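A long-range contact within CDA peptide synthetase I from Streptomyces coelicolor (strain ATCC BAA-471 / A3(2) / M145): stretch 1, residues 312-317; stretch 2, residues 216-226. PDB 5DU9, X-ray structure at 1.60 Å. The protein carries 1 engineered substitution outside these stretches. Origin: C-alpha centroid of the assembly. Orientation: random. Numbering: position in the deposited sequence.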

# COMPACT_ATOMS: atom_id res chain seq x y z
N ARG A 312 1.87 4.13 9.50
CA ARG A 312 1.76 5.40 8.80
C ARG A 312 2.09 6.53 9.75
O ARG A 312 1.49 6.63 10.82
CB ARG A 312 0.37 5.58 8.21
CG ARG A 312 0.14 6.95 7.59
CD ARG A 312 -1.05 6.92 6.64
NE ARG A 312 -2.22 6.33 7.26
CZ ARG A 312 -3.33 5.99 6.61
NH1 ARG A 312 -3.42 6.19 5.30
NH2 ARG A 312 -4.35 5.45 7.26
N LEU A 313 3.04 7.38 9.37
CA LEU A 313 3.50 8.45 10.25
C LEU A 313 3.46 9.80 9.56
O LEU A 313 3.63 9.89 8.34
CB LEU A 313 4.91 8.15 10.75
CG LEU A 313 4.94 7.05 11.81
CD1 LEU A 313 6.36 6.53 11.98
CD2 LEU A 313 4.39 7.54 13.14
N PRO A 314 3.23 10.86 10.34
CA PRO A 314 3.10 12.21 9.79
C PRO A 314 4.45 12.87 9.54
O PRO A 314 5.30 12.89 10.43
CB PRO A 314 2.33 12.95 10.87
CG PRO A 314 2.81 12.32 12.13
CD PRO A 314 3.04 10.86 11.80
N LEU A 315 4.63 13.39 8.34
CA LEU A 315 5.84 14.11 7.97
C LEU A 315 5.51 15.59 7.90
O LEU A 315 4.77 16.04 7.02
CB LEU A 315 6.37 13.60 6.63
CG LEU A 315 7.78 14.02 6.24
CD1 LEU A 315 8.81 13.31 7.11
CD2 LEU A 315 8.02 13.72 4.78
N ARG A 316 6.04 16.35 8.86
CA ARG A 316 5.76 17.77 8.93
C ARG A 316 6.89 18.55 8.30
O ARG A 316 8.06 18.36 8.64
CB ARG A 316 5.55 18.19 10.38
CG ARG A 316 4.94 19.54 10.50
CD ARG A 316 4.51 19.79 11.92
NE ARG A 316 3.55 20.87 11.99
CZ ARG A 316 2.91 21.22 13.09
NH1 ARG A 316 3.14 20.57 14.23
NH2 ARG A 316 2.05 22.23 13.06
N LEU A 317 6.52 19.45 7.39
CA LEU A 317 7.47 20.15 6.54
C LEU A 317 7.13 21.63 6.51
O LEU A 317 5.99 22.00 6.24
CB LEU A 317 7.44 19.58 5.12
CG LEU A 317 7.53 18.06 5.01
CD1 LEU A 317 7.03 17.57 3.66
CD2 LEU A 317 8.96 17.62 5.25
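Stretch 2 216-226: YWTGLFTDRPE

Stretch 2 lies on stretch 1 as the end of a helix and the loop after it packed against a β-strand through side chains, with an apolar patch at Leu313 and Pro314 and a salt bridge at Arg316; together the two surfaces bury 399 Å². Residues 312-317 are extended throughout, part of a strand that runs on in both directions. Stretch 2 enters as helix, with phi/psi near -60/-40 at Tyr216 to Gly219, then leaves it for a type I turn from Phe221 to Arg224, closed by Arg224 N to Phe221 O at 2.9 Å.

The helix and strand axes cross at 44° between their N-to-C directions and approach to 10.9 Å. That spacing leaves room for side chains: the CA atoms of Pro314 and Trp217 are 9.0 Å apart, those of Arg316 and Leu220 8.3 Å. The register therefore advances in the same sense along both chains.

Trp217 (chi1 -77°, m) anchors the apolar end. Leu313 CD2 sits 4.1 Å from the centroid of the Trp217 six-membered ring, only 21° off the normal, which is the geometry of a CH-pi contact. Pro314 O meets the edge of the indole instead, 3.4 Å from Trp217 CZ3. The Pro314 ring also reaches Phe221, CG to CZ 3.4 Å; the CA-to-CB bond of Phe221 points sideways, but its ring end comes nearer the strand.

Arg316, with chi1 to chi3 all t, extends to the turn. Arg316 NH1 donates to Asp223 OD1 at 2.8 Å (167°) and Arg316 NH2 to Asp223 OD2 at a very short 2.4 Å (151°), a two-pronged salt bridge. A weak hydrogen bond from Arg316 NH1 to Leu220 O, 3.0 Å at 128°, adds a backbone acceptor near the guanidinium plane, while Pro225 CG covers one face, 3.4 Å from Arg316 NH2.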

# COMPACT_ATOMS: atom_id res chain seq x y z
N TYR A 216 9.20 11.96 21.35
CA TYR A 216 9.59 12.57 20.08
C TYR A 216 8.37 13.01 19.28
O TYR A 216 8.28 14.15 18.83
CB TYR A 216 10.42 11.60 19.23
CG TYR A 216 10.65 12.10 17.82
CD1 TYR A 216 11.62 13.05 17.55
CD2 TYR A 216 9.89 11.62 16.76
CE1 TYR A 216 11.83 13.51 16.26
CE2 TYR A 216 10.09 12.07 15.46
CZ TYR A 216 11.07 13.02 15.22
OH TYR A 216 11.27 13.47 13.94
N TRP A 217 7.42 12.09 19.12
CA TRP A 217 6.27 12.35 18.25
C TRP A 217 5.29 13.34 18.86
O TRP A 217 4.78 14.21 18.16
CB TRP A 217 5.56 11.04 17.92
CG TRP A 217 6.30 10.25 16.90
CD1 TRP A 217 6.94 9.06 17.07
CD2 TRP A 217 6.49 10.61 15.53
NE1 TRP A 217 7.52 8.66 15.89
CE2 TRP A 217 7.25 9.59 14.93
CE3 TRP A 217 6.08 11.70 14.75
CZ2 TRP A 217 7.62 9.63 13.59
CZ3 TRP A 217 6.45 11.73 13.41
CH2 TRP A 217 7.21 10.70 12.85
N THR A 218 5.04 13.23 20.16
CA THR A 218 4.12 14.16 20.80
C THR A 218 4.72 15.57 20.80
O THR A 218 4.00 16.55 20.62
CB THR A 218 3.78 13.74 22.24
OG1 THR A 218 4.99 13.55 22.99
CG2 THR A 218 2.97 12.46 22.23
N GLY A 219 6.03 15.65 20.98
CA GLY A 219 6.72 16.93 20.98
C GLY A 219 6.58 17.69 19.67
O GLY A 219 6.46 18.91 19.67
N LEU A 220 6.59 16.95 18.56
CA LEU A 220 6.49 17.54 17.23
C LEU A 220 5.12 18.15 16.93
O LEU A 220 5.00 19.01 16.06
CB LEU A 220 6.79 16.50 16.15
CG LEU A 220 8.24 16.09 15.85
CD1 LEU A 220 8.25 15.19 14.62
CD2 LEU A 220 9.15 17.29 15.65
N PHE A 221 4.10 17.69 17.65
CA PHE A 221 2.72 18.07 17.33
C PHE A 221 1.96 18.64 18.52
O PHE A 221 0.76 18.41 18.66
CB PHE A 221 1.98 16.86 16.76
CG PHE A 221 2.52 16.40 15.44
CD1 PHE A 221 2.04 16.94 14.26
CD2 PHE A 221 3.51 15.43 15.37
CE1 PHE A 221 2.54 16.52 13.04
CE2 PHE A 221 4.01 15.01 14.16
CZ PHE A 221 3.52 15.56 12.99
N THR A 222 2.66 19.38 19.38
CA THR A 222 2.02 20.01 20.53
C THR A 222 0.94 20.99 20.10
O THR A 222 -0.03 21.21 20.83
CB THR A 222 3.05 20.74 21.42
OG1 THR A 222 3.86 21.61 20.61
CG2 THR A 222 3.94 19.75 22.14
N ASP A 223 1.09 21.57 18.91
CA ASP A 223 0.10 22.52 18.40
C ASP A 223 -1.08 21.80 17.75
O ASP A 223 -2.09 22.43 17.42
CB ASP A 223 0.74 23.50 17.41
CG ASP A 223 1.42 22.79 16.26
OD1 ASP A 223 1.95 21.69 16.47
OD2 ASP A 223 1.44 23.36 15.14
N ARG A 224 -0.95 20.49 17.58
CA ARG A 224 -2.06 19.65 17.11
C ARG A 224 -2.74 20.21 15.87
O ARG A 224 -3.94 20.50 15.88
CB ARG A 224 -3.07 19.46 18.24
CG ARG A 224 -2.55 18.61 19.39
CD ARG A 224 -3.48 18.62 20.59
NE ARG A 224 -3.01 17.70 21.63
CZ ARG A 224 -3.44 17.69 22.89
NH1 ARG A 224 -4.36 18.56 23.29
NH2 ARG A 224 -2.95 16.81 23.75
N PRO A 225 -1.98 20.36 14.78
CA PRO A 225 -2.55 20.88 13.53
C PRO A 225 -3.67 19.99 13.00
O PRO A 225 -3.52 18.77 12.95
CB PRO A 225 -1.36 20.90 12.58
CG PRO A 225 -0.43 19.85 13.12
CD PRO A 225 -0.58 19.95 14.60
N GLU A 226 -4.78 20.60 12.61
CA GLU A 226 -5.92 19.86 12.10
C GLU A 226 -5.62 19.37 10.69
O GLU A 226 -5.08 20.13 9.89
CB GLU A 226 -7.18 20.73 12.11
CG GLU A 226 -8.47 20.00 11.75
CD GLU A 226 -8.90 18.99 12.80
OE1 GLU A 226 -8.29 18.96 13.89
OE2 GLU A 226 -9.86 18.24 12.54